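Local coordinates for protein Cas13d (uncultured Ruminococcus sp, PDB 6IV9) that binds a CRISPR RNA and probably, through its two HEPN domains, matures that guide and cleaves target RNA, at residues C673-D678 with K717-A722. The protein carries 2 engineered substitutions. Residues are numbered along the deposited sequence; the frame is centred on the assembly and turned at random.
With nucleotides of chain B.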
loop_
_atom_site.group_PDB
_atom_site.type_symbol
_atom_site.label_atom_id
_atom_site.label_comp_id
_atom_site.label_asym_id
_atom_site.label_seq_id
_atom_site.Cartn_x
_atom_site.Cartn_y
_atom_site.Cartn_z
ATOM N N CYS A 673 23.682 2.038 -20.373
ATOM C CA CYS A 673 22.767 2.231 -21.527
ATOM C C CYS A 673 23.412 2.891 -22.750
ATOM O O CYS A 673 22.926 2.659 -23.829
ATOM C CB CYS A 673 21.581 3.095 -21.125
ATOM S SG CYS A 673 20.577 2.360 -19.817
ATOM N N VAL A 674 24.453 3.688 -22.557
ATOM C CA VAL A 674 25.063 4.437 -23.691
ATOM C C VAL A 674 26.268 3.656 -24.218
ATOM O O VAL A 674 27.105 3.299 -23.438
ATOM C CB VAL A 674 25.408 5.872 -23.264
ATOM C CG1 VAL A 674 26.115 6.634 -24.362
ATOM C CG2 VAL A 674 24.173 6.628 -22.824
ATOM N N GLU A 675 26.308 3.417 -25.521
ATOM C CA GLU A 675 27.379 2.589 -26.128
ATOM C C GLU A 675 28.764 3.221 -25.955
ATOM O O GLU A 675 29.660 2.527 -25.538
ATOM C CB GLU A 675 27.072 2.335 -27.597
ATOM C CG GLU A 675 28.043 1.367 -28.212
ATOM C CD GLU A 675 27.673 0.928 -29.609
ATOM O OE1 GLU A 675 28.215 -0.067 -30.059
ATOM O OE2 GLU A 675 26.849 1.582 -30.216
ATOM N N PHE A 676 28.883 4.513 -26.211
ATOM C CA PHE A 676 30.183 5.205 -26.049
ATOM C C PHE A 676 29.965 6.364 -25.083
ATOM O O PHE A 676 29.765 7.464 -25.494
ATOM C CB PHE A 676 30.710 5.659 -27.408
ATOM C CG PHE A 676 30.819 4.539 -28.402
ATOM C CD1 PHE A 676 31.799 3.577 -28.275
ATOM C CD2 PHE A 676 29.915 4.429 -29.436
ATOM C CE1 PHE A 676 31.872 2.525 -29.167
ATOM C CE2 PHE A 676 29.991 3.378 -30.326
ATOM C CZ PHE A 676 30.963 2.426 -30.184
ATOM N N PRO A 677 29.954 6.100 -23.774
ATOM C CA PRO A 677 29.704 7.132 -22.799
ATOM C C PRO A 677 30.788 8.210 -22.716
ATOM O O PRO A 677 31.910 7.873 -22.839
ATOM C CB PRO A 677 29.766 6.387 -21.461
ATOM C CG PRO A 677 29.565 4.953 -21.816
ATOM C CD PRO A 677 30.183 4.807 -23.182
ATOM N N ASP A 678 30.367 9.467 -22.616
ATOM C CA ASP A 678 31.302 10.572 -22.310
ATOM C C ASP A 678 31.224 10.715 -20.793
ATOM O O ASP A 678 30.442 11.486 -20.328
ATOM C CB ASP A 678 30.932 11.872 -23.022
ATOM C CG ASP A 678 31.867 13.033 -22.720
ATOM O OD1 ASP A 678 32.794 12.855 -21.935
ATOM O OD2 ASP A 678 31.648 14.093 -23.266
ATOM N N LYS A 717 23.644 -7.367 -25.880
ATOM C CA LYS A 717 22.470 -7.893 -25.144
ATOM C C LYS A 717 22.336 -7.206 -23.783
ATOM O O LYS A 717 21.242 -6.832 -23.443
ATOM C CB LYS A 717 22.565 -9.402 -24.949
ATOM C CG LYS A 717 21.371 -9.998 -24.232
ATOM C CD LYS A 717 21.553 -11.407 -23.810
ATOM C CE LYS A 717 20.316 -11.988 -23.174
ATOM N NZ LYS A 717 20.540 -13.374 -22.716
ATOM N N GLU A 718 23.436 -7.041 -23.061
ATOM C CA GLU A 718 23.382 -6.400 -21.726
ATOM C C GLU A 718 22.895 -4.959 -21.884
ATOM O O GLU A 718 22.111 -4.522 -21.087
ATOM C CB GLU A 718 24.742 -6.459 -21.035
ATOM C CG GLU A 718 25.066 -7.799 -20.414
ATOM C CD GLU A 718 23.954 -8.450 -19.607
ATOM O OE1 GLU A 718 23.506 -7.848 -18.628
ATOM O OE2 GLU A 718 23.529 -9.553 -19.979
ATOM N N ARG A 719 23.376 -4.261 -22.901
ATOM C CA ARG A 719 22.962 -2.860 -23.137
ATOM C C ARG A 719 21.471 -2.789 -23.473
ATOM O O ARG A 719 20.816 -1.888 -23.002
ATOM C CB ARG A 719 23.823 -2.228 -24.226
ATOM C CG ARG A 719 23.701 -0.719 -24.300
ATOM C CD ARG A 719 23.723 -0.258 -25.734
ATOM N NE ARG A 719 25.030 -0.366 -26.325
ATOM C CZ ARG A 719 25.445 -1.325 -27.136
ATOM N NH1 ARG A 719 24.816 -1.571 -28.268
ATOM N NH2 ARG A 719 26.546 -1.980 -26.850
ATOM N N ALA A 720 20.975 -3.720 -24.278
ATOM C CA ALA A 720 19.543 -3.730 -24.631
ATOM C C ALA A 720 18.715 -3.927 -23.360
ATOM O O ALA A 720 17.735 -3.268 -23.194
ATOM C CB ALA A 720 19.280 -4.829 -25.617
ATOM N N LYS A 721 19.148 -4.823 -22.490
ATOM C CA LYS A 721 18.407 -5.067 -21.230
ATOM C C LYS A 721 18.411 -3.808 -20.361
ATOM O O LYS A 721 17.400 -3.507 -19.780
ATOM C CB LYS A 721 19.031 -6.240 -20.487
ATOM C CG LYS A 721 18.817 -7.577 -21.163
ATOM C CD LYS A 721 19.706 -8.639 -20.637
ATOM C CE LYS A 721 19.485 -8.916 -19.175
ATOM N NZ LYS A 721 20.658 -9.583 -18.573
ATOM N N ALA A 722 19.554 -3.141 -20.285
ATOM C CA ALA A 722 19.706 -1.921 -19.471
ATOM C C ALA A 722 18.807 -0.812 -20.021
ATOM O O ALA A 722 18.163 -0.154 -19.248
ATOM C CB ALA A 722 21.151 -1.507 -19.454
ATOM P P A B 48 18.754 -15.562 -20.104
ATOM O OP1 A B 48 18.588 -14.421 -21.033
ATOM O OP2 A B 48 17.734 -15.873 -19.089
ATOM O "O5'" A B 48 18.893 -16.914 -20.942
ATOM C "C5'" A B 48 19.690 -16.967 -22.123
ATOM C "C4'" A B 48 19.877 -18.407 -22.535
ATOM O "O4'" A B 48 20.453 -19.161 -21.437
ATOM C "C3'" A B 48 18.573 -19.146 -22.841
ATOM O "O3'" A B 48 18.061 -18.812 -24.112
ATOM C "C2'" A B 48 19.012 -20.591 -22.678
ATOM O "O2'" A B 48 19.746 -20.887 -23.846
ATOM C "C1'" A B 48 19.896 -20.480 -21.440
ATOM N N9 A B 48 19.152 -20.676 -20.209
ATOM C C8 A B 48 18.716 -19.744 -19.296
ATOM N N7 A B 48 18.069 -20.264 -18.281
ATOM C C5 A B 48 18.079 -21.627 -18.542
ATOM C C6 A B 48 17.568 -22.721 -17.839
ATOM N N6 A B 48 16.904 -22.607 -16.690
ATOM N N1 A B 48 17.744 -23.952 -18.370
ATOM C C2 A B 48 18.405 -24.062 -19.529
ATOM N N3 A B 48 18.934 -23.102 -20.289
ATOM C C4 A B 48 18.736 -21.895 -19.729
#
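Arg719 lays its guanidinium against the side chain of Glu675 in a stacked pairing, with the carboxylate and guanidinium planes only 13° apart. The glutamate comes over one face of the arginine: CB of Glu675 lies 3.6 Å from NE of Arg719, and CG sits above the group toward its rim. OE1 of Glu675 lies 4.1 Å from NH2 of Arg719 but well out of the guanidinium plane, so no N-H points at it and the attraction is probably electrostatic. Bends at chi2 (-142°) and chi3 (-72°) turn the guanidinium in against the extended glutamate. Nearer the backbone of Arg719, its aliphatic part packs on the C-terminal end of helix 663-673, CG of Arg719 being 3.5 Å from O of Cys673, which also lies near the plane at the guanidinium edge. One helical turn on from Arg719, SG of buried Cys673 meets Ala722, 3.5 Å from its O and 3.9 Å from its CB, and Met693 of helix 683-696 also touches this cysteine. On another side of the helix, Lys717 reaches away from the loop, its NZ donating a 2.8 Å hydrogen bond to OP1 of A48 of chain B and another to the backbone of Gln707. No hydrogen bond crosses between the segments: the end of helix 663-673 and its following loop rest on the long helix 713-760, whose Lys717 grips the bound RNA.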